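Local coordinates for ribosomal protein uL16 3-hydroxylase (Escherichia coli, PDB 4CCL) that hydroxylates an arginine of ribosomal protein uL16 at its C3 position, using ferrous iron, molecular oxygen and 2-oxoglutarate, and works as a homodimer, at residues Arg26-Phe31 / Phe132-Thr137; Ser80-Ala85 / Asp110-Phe115; Gly138-Arg143 / Ala195-Val200. One frame throughout, in Å; residues are numbered along the deposited sequence.

Interaction 1: residues Arg26-Phe31 / Phe132-Thr137; sequences RGFNNF and FIIQGT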
loop_
_atom_site.group_PDB
_atom_site.type_symbol
_atom_site.label_atom_id
_atom_site.label_comp_id
_atom_site.label_asym_id
_atom_site.label_seq_id
_atom_site.Cartn_x
_atom_site.Cartn_y
_atom_site.Cartn_z
ATOM N N ARG B 26 -20.421 -2.749 40.954
ATOM C CA ARG B 26 -19.318 -2.710 41.911
ATOM C C ARG B 26 -18.105 -3.463 41.378
ATOM O O ARG B 26 -17.494 -4.254 42.098
ATOM C CB ARG B 26 -19.740 -3.294 43.261
ATOM C CG ARG B 26 -20.997 -2.683 43.849
ATOM C CD ARG B 26 -20.689 -1.542 44.806
ATOM N NE ARG B 26 -21.352 -1.738 46.094
ATOM C CZ ARG B 26 -20.714 -1.932 47.244
ATOM N NH1 ARG B 26 -19.389 -1.944 47.277
ATOM N NH2 ARG B 26 -21.402 -2.104 48.365
ATOM N N GLY B 27 -17.781 -3.234 40.107
ATOM C CA GLY B 27 -16.592 -3.810 39.504
ATOM C C GLY B 27 -15.392 -3.416 40.336
ATOM O O GLY B 27 -14.499 -4.223 40.591
ATOM N N PHE B 28 -15.388 -2.160 40.766
ATOM C CA PHE B 28 -14.442 -1.685 41.761
ATOM C C PHE B 28 -15.191 -1.358 43.046
ATOM O O PHE B 28 -16.174 -0.616 43.026
ATOM C CB PHE B 28 -13.702 -0.446 41.262
ATOM C CG PHE B 28 -12.820 -0.704 40.080
ATOM C CD1 PHE B 28 -11.613 -1.365 40.231
ATOM C CD2 PHE B 28 -13.195 -0.282 38.814
ATOM C CE1 PHE B 28 -10.799 -1.604 39.144
ATOM C CE2 PHE B 28 -12.383 -0.518 37.724
ATOM C CZ PHE B 28 -11.184 -1.180 37.889
ATOM N N ASN B 29 -14.731 -1.925 44.158
ATOM C CA ASN B 29 -15.294 -1.620 45.467
ATOM C C ASN B 29 -14.651 -0.371 46.048
ATOM O O ASN B 29 -13.433 -0.203 45.961
ATOM C CB ASN B 29 -15.091 -2.788 46.431
ATOM C CG ASN B 29 -15.795 -4.049 45.980
ATOM O OD1 ASN B 29 -16.796 -3.996 45.264
ATOM N ND2 ASN B 29 -15.278 -5.196 46.402
ATOM N N ASN B 30 -15.474 0.479 46.658
ATOM C CA ASN B 30 -15.034 1.764 47.193
ATOM C C ASN B 30 -14.160 2.496 46.190
ATOM O O ASN B 30 -12.981 2.740 46.441
ATOM C CB ASN B 30 -14.272 1.566 48.505
ATOM C CG ASN B 30 -15.057 0.757 49.515
ATOM O OD1 ASN B 30 -14.651 -0.339 49.898
ATOM N ND2 ASN B 30 -16.191 1.293 49.950
ATOM N N PHE B 31 -14.749 2.852 45.055
ATOM C CA PHE B 31 -13.972 3.378 43.946
ATOM C C PHE B 31 -13.523 4.806 44.212
ATOM O O PHE B 31 -14.334 5.698 44.458
ATOM C CB PHE B 31 -14.768 3.298 42.644
ATOM C CG PHE B 31 -14.030 3.831 41.449
ATOM C CD1 PHE B 31 -13.017 3.094 40.856
ATOM C CD2 PHE B 31 -14.352 5.068 40.916
ATOM C CE1 PHE B 31 -12.338 3.587 39.757
ATOM C CE2 PHE B 31 -13.679 5.563 39.819
ATOM C CZ PHE B 31 -12.671 4.822 39.239
ATOM N N PHE B 132 -14.797 -0.818 28.104
ATOM C CA PHE B 132 -15.284 -0.913 29.474
ATOM C C PHE B 132 -15.516 0.502 29.983
ATOM O O PHE B 132 -14.590 1.307 30.019
ATOM C CB PHE B 132 -14.272 -1.626 30.373
ATOM C CG PHE B 132 -14.174 -3.105 30.129
ATOM C CD1 PHE B 132 -13.319 -3.605 29.161
ATOM C CD2 PHE B 132 -14.926 -3.997 30.878
ATOM C CE1 PHE B 132 -13.222 -4.965 28.938
ATOM C CE2 PHE B 132 -14.833 -5.358 30.659
ATOM C CZ PHE B 132 -13.979 -5.842 29.688
ATOM N N ILE B 133 -16.747 0.818 30.368
ATOM C CA ILE B 133 -17.036 2.163 30.845
ATOM C C ILE B 133 -17.223 2.176 32.360
ATOM O O ILE B 133 -18.205 1.657 32.886
ATOM C CB ILE B 133 -18.265 2.768 30.148
ATOM C CG1 ILE B 133 -18.076 2.732 28.629
ATOM C CG2 ILE B 133 -18.496 4.188 30.631
ATOM C CD1 ILE B 133 -19.307 3.138 27.838
ATOM N N ILE B 134 -16.263 2.787 33.045
ATOM C CA ILE B 134 -16.212 2.804 34.499
ATOM C C ILE B 134 -16.828 4.080 35.051
ATOM O O ILE B 134 -16.399 5.184 34.714
ATOM C CB ILE B 134 -14.754 2.720 34.994
ATOM C CG1 ILE B 134 -14.047 1.512 34.378
ATOM C CG2 ILE B 134 -14.703 2.659 36.513
ATOM C CD1 ILE B 134 -12.535 1.567 34.487
ATOM N N GLN B 135 -17.831 3.927 35.908
ATOM C CA GLN B 135 -18.443 5.074 36.561
ATOM C C GLN B 135 -17.571 5.580 37.703
ATOM O O GLN B 135 -17.194 4.821 38.596
ATOM C CB GLN B 135 -19.840 4.728 37.079
ATOM C CG GLN B 135 -20.531 5.875 37.811
ATOM C CD GLN B 135 -20.868 7.038 36.897
ATOM O OE1 GLN B 135 -21.394 6.847 35.800
ATOM N NE2 GLN B 135 -20.557 8.251 37.341
ATOM N N GLY B 136 -17.252 6.869 37.653
ATOM C CA GLY B 136 -16.521 7.554 38.704
ATOM C C GLY B 136 -17.488 8.309 39.596
ATOM O O GLY B 136 -18.603 7.845 39.836
ATOM N N THR B 137 -17.054 9.459 40.105
ATOM C CA THR B 137 -17.917 10.316 40.913
ATOM C C THR B 137 -19.186 10.674 40.154
ATOM O O THR B 137 -19.166 10.827 38.933
ATOM C CB THR B 137 -17.228 11.645 41.280
ATOM O OG1 THR B 137 -17.069 12.442 40.099
ATOM C CG2 THR B 137 -15.871 11.400 41.912
#

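Interaction 2: residues Ser80-Ala85 / Asp110-Phe115; sequences SLLVQA and DLMISF. With SO4 (sulfate ion), chain L.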
loop_
_atom_site.group_PDB
_atom_site.type_symbol
_atom_site.label_atom_id
_atom_site.label_comp_id
_atom_site.label_asym_id
_atom_site.label_seq_id
_atom_site.Cartn_x
_atom_site.Cartn_y
_atom_site.Cartn_z
ATOM N N SER B 80 -20.306 18.094 27.801
ATOM C CA SER B 80 -19.312 17.150 28.298
ATOM C C SER B 80 -17.923 17.374 27.704
ATOM O O SER B 80 -17.775 17.686 26.519
ATOM C CB SER B 80 -19.769 15.712 28.042
ATOM O OG SER B 80 -18.804 14.780 28.497
ATOM N N LEU B 81 -16.911 17.190 28.544
ATOM C CA LEU B 81 -15.516 17.286 28.136
ATOM C C LEU B 81 -14.917 15.891 28.002
ATOM O O LEU B 81 -14.930 15.109 28.953
ATOM C CB LEU B 81 -14.718 18.102 29.156
ATOM C CG LEU B 81 -13.195 18.094 28.992
ATOM C CD1 LEU B 81 -12.789 18.654 27.635
ATOM C CD2 LEU B 81 -12.528 18.866 30.123
ATOM N N LEU B 82 -14.403 15.584 26.816
ATOM C CA LEU B 82 -13.777 14.294 26.549
ATOM C C LEU B 82 -12.279 14.430 26.305
ATOM O O LEU B 82 -11.850 15.186 25.438
ATOM C CB LEU B 82 -14.431 13.615 25.344
ATOM C CG LEU B 82 -15.854 13.077 25.507
ATOM C CD1 LEU B 82 -16.896 14.138 25.182
ATOM C CD2 LEU B 82 -16.055 11.838 24.648
ATOM N N VAL B 83 -11.488 13.687 27.071
ATOM C CA VAL B 83 -10.038 13.707 26.925
ATOM C C VAL B 83 -9.486 12.318 26.614
ATOM O O VAL B 83 -9.694 11.370 27.373
ATOM C CB VAL B 83 -9.351 14.255 28.188
ATOM C CG1 VAL B 83 -7.841 14.148 28.053
ATOM C CG2 VAL B 83 -9.770 15.696 28.435
ATOM N N GLN B 84 -8.778 12.213 25.491
ATOM C CA GLN B 84 -8.211 10.950 25.028
ATOM C C GLN B 84 -6.897 10.610 25.724
ATOM O O GLN B 84 -6.113 11.500 26.050
ATOM C CB GLN B 84 -7.961 11.013 23.519
ATOM C CG GLN B 84 -9.200 11.263 22.684
ATOM C CD GLN B 84 -10.041 10.016 22.502
ATOM O OE1 GLN B 84 -9.527 8.898 22.538
ATOM N NE2 GLN B 84 -11.341 10.202 22.310
ATOM N N ALA B 85 -6.671 9.316 25.939
ATOM C CA ALA B 85 -5.384 8.788 26.403
ATOM C C ALA B 85 -4.805 9.480 27.639
ATOM O O ALA B 85 -3.645 9.893 27.634
ATOM C CB ALA B 85 -4.368 8.805 25.264
ATOM N N ASP B 110 -6.300 2.403 25.106
ATOM C CA ASP B 110 -5.982 3.507 26.010
ATOM C C ASP B 110 -7.173 3.849 26.908
ATOM O O ASP B 110 -8.241 3.247 26.796
ATOM C CB ASP B 110 -5.565 4.757 25.223
ATOM C CG ASP B 110 -4.096 4.748 24.840
ATOM O OD1 ASP B 110 -3.259 4.388 25.694
ATOM O OD2 ASP B 110 -3.783 5.077 23.677
ATOM N N LEU B 111 -6.981 4.843 27.773
ATOM C CA LEU B 111 -7.997 5.271 28.730
ATOM C C LEU B 111 -8.468 6.686 28.397
ATOM O O LEU B 111 -7.697 7.640 28.513
ATOM C CB LEU B 111 -7.408 5.236 30.148
ATOM C CG LEU B 111 -8.285 5.223 31.412
ATOM C CD1 LEU B 111 -9.031 6.524 31.639
ATOM C CD2 LEU B 111 -9.258 4.068 31.380
HETATM N N MSE B 112 -9.729 6.828 27.999
HETATM C CA MSE B 112 -10.266 8.167 27.751
HETATM C C MSE B 112 -11.267 8.551 28.840
HETATM O O MSE B 112 -12.098 7.741 29.243
HETATM C CB MSE B 112 -10.871 8.282 26.341
HETATM C CG MSE B 112 -12.369 7.997 26.227
HETATM SE SE MSE B 112 -13.508 9.556 26.586
HETATM C CE MSE B 112 -15.232 8.706 26.288
ATOM N N ILE B 113 -11.168 9.783 29.330
ATOM C CA ILE B 113 -12.019 10.229 30.431
ATOM C C ILE B 113 -13.021 11.281 29.972
ATOM O O ILE B 113 -12.675 12.177 29.209
ATOM C CB ILE B 113 -11.181 10.821 31.587
ATOM C CG1 ILE B 113 -10.170 9.792 32.089
ATOM C CG2 ILE B 113 -12.077 11.286 32.731
ATOM C CD1 ILE B 113 -9.332 10.269 33.251
ATOM N N SER B 114 -14.262 11.175 30.436
ATOM C CA SER B 114 -15.244 12.215 30.156
ATOM C C SER B 114 -15.828 12.793 31.441
ATOM O O SER B 114 -16.190 12.054 32.355
ATOM C CB SER B 114 -16.365 11.690 29.253
ATOM O OG SER B 114 -17.208 10.784 29.945
ATOM N N PHE B 115 -15.906 14.118 31.509
ATOM C CA PHE B 115 -16.620 14.786 32.590
ATOM C C PHE B 115 -17.878 15.425 32.033
ATOM O O PHE B 115 -17.815 16.213 31.094
ATOM C CB PHE B 115 -15.753 15.853 33.265
ATOM C CG PHE B 115 -16.518 16.744 34.211
ATOM C CD1 PHE B 115 -16.906 16.285 35.460
ATOM C CD2 PHE B 115 -16.846 18.041 33.849
ATOM C CE1 PHE B 115 -17.607 17.100 36.329
ATOM C CE2 PHE B 115 -17.546 18.861 34.715
ATOM C CZ PHE B 115 -17.927 18.390 35.956
HETATM S S SO4 L . -18.689 9.010 27.252
HETATM O O1 SO4 L . -17.922 8.588 28.421
HETATM O O2 SO4 L . -18.533 8.034 26.177
HETATM O O3 SO4 L . -20.103 9.103 27.597
HETATM O O4 SO4 L . -18.199 10.313 26.814
#

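Interaction 3: residues Gly138-Arg143 / Ala195-Val200; sequences GRRRWR and AMNYSV. With SO4 (sulfate ion), chain L.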
loop_
_atom_site.group_PDB
_atom_site.type_symbol
_atom_site.label_atom_id
_atom_site.label_comp_id
_atom_site.label_asym_id
_atom_site.label_seq_id
_atom_site.Cartn_x
_atom_site.Cartn_y
_atom_site.Cartn_z
ATOM N N GLY B 138 -20.288 10.805 40.883
ATOM C CA GLY B 138 -21.555 11.177 40.286
ATOM C C GLY B 138 -22.315 9.989 39.741
ATOM O O GLY B 138 -22.026 8.845 40.094
ATOM N N ARG B 139 -23.301 10.263 38.891
ATOM C CA ARG B 139 -24.116 9.208 38.296
ATOM C C ARG B 139 -24.507 9.523 36.857
ATOM O O ARG B 139 -24.701 10.684 36.491
ATOM C CB ARG B 139 -25.382 8.961 39.124
ATOM C CG ARG B 139 -25.136 8.320 40.480
ATOM C CD ARG B 139 -26.426 7.911 41.164
ATOM N NE ARG B 139 -27.415 8.981 41.170
ATOM C CZ ARG B 139 -28.576 8.926 40.526
ATOM N NH1 ARG B 139 -28.897 7.844 39.828
ATOM N NH2 ARG B 139 -29.417 9.951 40.585
ATOM N N ARG B 140 -24.622 8.478 36.045
ATOM C CA ARG B 140 -25.093 8.620 34.676
ATOM C C ARG B 140 -26.118 7.553 34.355
ATOM O O ARG B 140 -26.087 6.453 34.909
ATOM C CB ARG B 140 -23.940 8.514 33.678
ATOM C CG ARG B 140 -22.793 9.449 33.955
ATOM C CD ARG B 140 -21.791 9.449 32.823
ATOM N NE ARG B 140 -22.182 10.349 31.743
ATOM C CZ ARG B 140 -21.650 10.322 30.527
ATOM N NH1 ARG B 140 -20.715 9.429 30.231
ATOM N NH2 ARG B 140 -22.057 11.180 29.602
ATOM N N ARG B 141 -27.033 7.893 33.459
ATOM C CA ARG B 141 -27.933 6.917 32.886
ATOM C C ARG B 141 -27.286 6.388 31.619
ATOM O O ARG B 141 -26.962 7.160 30.712
ATOM C CB ARG B 141 -29.283 7.550 32.564
ATOM C CG ARG B 141 -30.287 6.592 31.946
ATOM C CD ARG B 141 -31.562 7.329 31.584
ATOM N NE ARG B 141 -32.567 6.454 30.989
ATOM C CZ ARG B 141 -33.731 6.882 30.515
ATOM N NH1 ARG B 141 -34.031 8.172 30.565
ATOM N NH2 ARG B 141 -34.594 6.024 29.988
ATOM N N TRP B 142 -27.077 5.077 31.582
ATOM C CA TRP B 142 -26.538 4.396 30.417
ATOM C C TRP B 142 -27.572 3.471 29.789
ATOM O O TRP B 142 -28.299 2.743 30.482
ATOM C CB TRP B 142 -25.268 3.616 30.767
ATOM C CG TRP B 142 -24.036 4.451 30.679
ATOM C CD1 TRP B 142 -23.344 4.997 31.713
ATOM C CD2 TRP B 142 -23.360 4.850 29.471
ATOM N NE1 TRP B 142 -22.269 5.708 31.231
ATOM C CE2 TRP B 142 -22.256 5.637 29.887
ATOM C CE3 TRP B 142 -23.576 4.622 28.120
ATOM C CZ2 TRP B 142 -21.376 6.189 28.949
ATOM C CZ3 TRP B 142 -22.696 5.176 27.206
ATOM C CH2 TRP B 142 -21.609 5.952 27.628
ATOM N N ARG B 143 -27.620 3.525 28.463
ATOM C CA ARG B 143 -28.550 2.753 27.664
ATOM C C ARG B 143 -27.802 2.050 26.536
ATOM O O ARG B 143 -26.967 2.653 25.864
ATOM C CB ARG B 143 -29.647 3.657 27.095
ATOM C CG ARG B 143 -30.502 4.336 28.159
ATOM C CD ARG B 143 -31.532 5.284 27.558
ATOM N NE ARG B 143 -32.526 4.578 26.755
ATOM C CZ ARG B 143 -32.552 4.577 25.426
ATOM N NH1 ARG B 143 -31.639 5.252 24.743
ATOM N NH2 ARG B 143 -33.495 3.903 24.782
ATOM N N ALA B 195 -20.620 14.065 36.603
ATOM C CA ALA B 195 -20.117 12.711 36.415
ATOM C C ALA B 195 -18.751 12.586 35.745
ATOM O O ALA B 195 -18.387 13.373 34.871
ATOM C CB ALA B 195 -21.137 11.892 35.668
HETATM N N MSE B 196 -18.011 11.569 36.178
HETATM C CA MSE B 196 -16.741 11.195 35.573
HETATM C C MSE B 196 -16.813 9.755 35.073
HETATM O O MSE B 196 -17.168 8.842 35.821
HETATM C CB MSE B 196 -15.602 11.348 36.583
HETATM C CG MSE B 196 -15.264 12.793 36.910
HETATM SE SE MSE B 196 -14.032 13.579 35.616
HETATM C CE MSE B 196 -12.361 13.173 36.528
ATOM N N ASN B 197 -16.490 9.560 33.799
ATOM C CA ASN B 197 -16.485 8.229 33.205
ATOM C C ASN B 197 -15.120 7.877 32.636
ATOM O O ASN B 197 -14.462 8.710 32.005
ATOM C CB ASN B 197 -17.554 8.112 32.116
ATOM C CG ASN B 197 -18.887 7.629 32.655
ATOM O OD1 ASN B 197 -19.714 7.102 31.911
ATOM N ND2 ASN B 197 -19.100 7.802 33.955
ATOM N N TYR B 198 -14.702 6.636 32.863
ATOM C CA TYR B 198 -13.399 6.186 32.409
ATOM C C TYR B 198 -13.575 5.034 31.442
ATOM O O TYR B 198 -13.916 3.923 31.836
ATOM C CB TYR B 198 -12.556 5.734 33.601
ATOM C CG TYR B 198 -12.475 6.760 34.702
ATOM C CD1 TYR B 198 -13.497 6.883 35.638
ATOM C CD2 TYR B 198 -11.386 7.613 34.802
ATOM C CE1 TYR B 198 -13.436 7.823 36.642
ATOM C CE2 TYR B 198 -11.313 8.558 35.808
ATOM C CZ TYR B 198 -12.343 8.657 36.724
ATOM O OH TYR B 198 -12.282 9.594 37.724
ATOM N N SER B 199 -13.287 5.292 30.175
ATOM C CA SER B 199 -13.444 4.282 29.147
ATOM C C SER B 199 -12.111 3.619 28.833
ATOM O O SER B 199 -11.175 4.269 28.350
ATOM C CB SER B 199 -14.066 4.891 27.887
ATOM O OG SER B 199 -15.373 5.377 28.152
ATOM N N VAL B 200 -12.038 2.321 29.114
ATOM C CA VAL B 200 -10.888 1.530 28.730
ATOM C C VAL B 200 -11.261 0.998 27.371
ATOM O O VAL B 200 -12.166 0.163 27.241
ATOM C CB VAL B 200 -10.686 0.326 29.664
ATOM C CG1 VAL B 200 -9.472 -0.486 29.226
ATOM C CG2 VAL B 200 -10.548 0.776 31.106
HETATM S S SO4 L . -18.689 9.010 27.252
HETATM O O1 SO4 L . -17.922 8.588 28.421
HETATM O O2 SO4 L . -18.533 8.034 26.177
HETATM O O3 SO4 L . -20.103 9.103 27.597
HETATM O O4 SO4 L . -18.199 10.313 26.814
#

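Interaction 1: residues Arg26-Phe31 / Phe132-Thr137
Gln135 NE2 donates a hydrogen bond of 3.2 Å to Gly136 O, folding this buried side chain back over the turn on which the Phe31 ring rests. Its OE1 accepts from Asn197 ND2, which gives both ends of the amide a partner. Between the two segments themselves the contact is apolar. Ile134 CG2 lies over one face of the Phe31 ring, 4.0 Å from CZ, the two side chains crossing at about a right angle. Another part of the ring meets the turn obliquely, with Phe31 CE2 3.6 Å from Gly136 CA; with glycine there, the ring lies against bare backbone. Phe31 CG stands anti to the backbone N (chi1 180°), which carries it toward the strand. Phe28 instead offers its rim, CE2 meeting Ile134 CD1 at 3.9 Å near the ring plane, so the branched isoleucine serves both aromatics. An alanine in place of Phe31 would probably strip one of the two rings from Ile134 CG2, leaving it Phe28 alone, and open a gap beside Gly136. The contact fastens the loop between strand 22-24 and helix 37-45 to strand 131-135, which lies between strands 178-181 and 195-202 in the sheet; Leu96 packs on both Phe28 and Ile134.

Interaction 2: residues Ser80-Ala85 / Asp110-Phe115
Leu81 and Phe115, and likewise Val83 and Ile113, are hydrogen-bonded pairs of two antiparallel strands, whose axes approach to 4.7 Å. Each pair exchanges two backbone bonds: Leu81 N to Phe115 O and Phe115 N to Leu81 O, then Val83 N to Ile113 O (2.9 Å) and Ile113 N to Val83 O, all about equally long. Between them sits the non-hydrogen-bonded pair Leu82 and Ser114, where CA-H...O contacts supplement the bonding, among them Ser114 CA to Leu81 O at 3.1 Å.

The apolar contacts across the strands centre on Leu82 and Met112, a selenomethionine. Their side chains cross obliquely, Leu82 CD2 lying 3.6 Å from Met112 CE. The Met112 chain, bent at chi2 (86°), suits this place because it is long and flexible enough to reach over to the leucine. Farther along, Ala85 CB rests 4.1 Å from Asp110 CG; a small side chain fits beside this carboxylate, which bonds to Asn87 and His277.

Among the side chains, a polar contact is made with a sulfate, probably from the crystallisation liquor. Ser114 OG gives its proton to sulfate O1 at 2.8 Å, while Leu82 CD2 and Met112 CE both come 3.4 Å from sulfate O4. A short hydroxyl is thus joined by two apolar ends around the anion, at a residue inferred to bind substrate.

On the other face, Leu81, Val83 and Ile113 suit a hydrophobic interior: helix 37-45 packs there through Leu40 and Ala44. Strand 79-83 has strand 51-57 as its other neighbour in the sheet, and strand 108-116 has strand 195-202.

Interaction 3: residues Gly138-Arg143 / Ala195-Val200
Gly138 and Ala195 are where the backbones come closest, CA to CA 4.4 Å, and from there strands 140-143 and 195-200 diverge at 43°, too far apart for backbone pairing. Glycine fits at residue 138 because a CB would press on Ala195 CA and, at these backbone angles, on the preceding carbonyl oxygen as well. Beyond it the small Ala195 lets the arginine pass, its CB 3.4 Å from Arg140 CG.

The centre of the contact is Asn197 OD1, which accepts two hydrogen bonds. Trp142 NE1 reaches it at 3.0 Å within the carbonyl plane, indole and amide being nearly coplanar (13° apart). Arg140 NH1, also 3.0 Å from Asn197 OD1, arrives from above that plane, with the guanidinium turned steeply against the amide. A bend at chi3 (84°) places Arg140 NE so that the chain turns across the asparagine. Asn197 ND2 donates to Met196 O at 2.9 Å, which further restrains rotation of the amide. Asparagine is apt here: its acceptor takes the two donors while its NH2 group bonds to Met196 O and to Gln135 OE1.

NH1 of Arg140 also donates to sulfate O3 at 2.7 Å, and Trp142 CZ2 lies 3.5 Å from the same sulfate oxygen. By gripping this same NH1, Asn197 probably serves as a second-shell residue that positions the guanidinium. The positive charge is likely to draw anions, and the sulfate is consistent with the inferred role of Arg140 in substrate binding, perhaps by holding a carboxylate of 2-oxoglutarate as in related oxygenases.

Strand 195-202 joins the three contacts, lying in the sheet between strand 131-135 of interaction 1 and strand 108-116 of interaction 2. On one side Gly136 N probably bonds to Met196 O (2.7 Å); on the other Ser114 O probably accepts from Asn197 N (2.9 Å). The centre of interaction 3 is about 9 Å from that of interaction 1 and about 11 Å from that of interaction 2. Interactions 2 and 3 share the sulfate, held from one sheet by Ser114 and from the facing sheet by Arg140, as expected for the double-stranded beta-helix of a JmjC oxygenase. Trp142 also comes close to the iron ligand His187, about 4 Å between side chains.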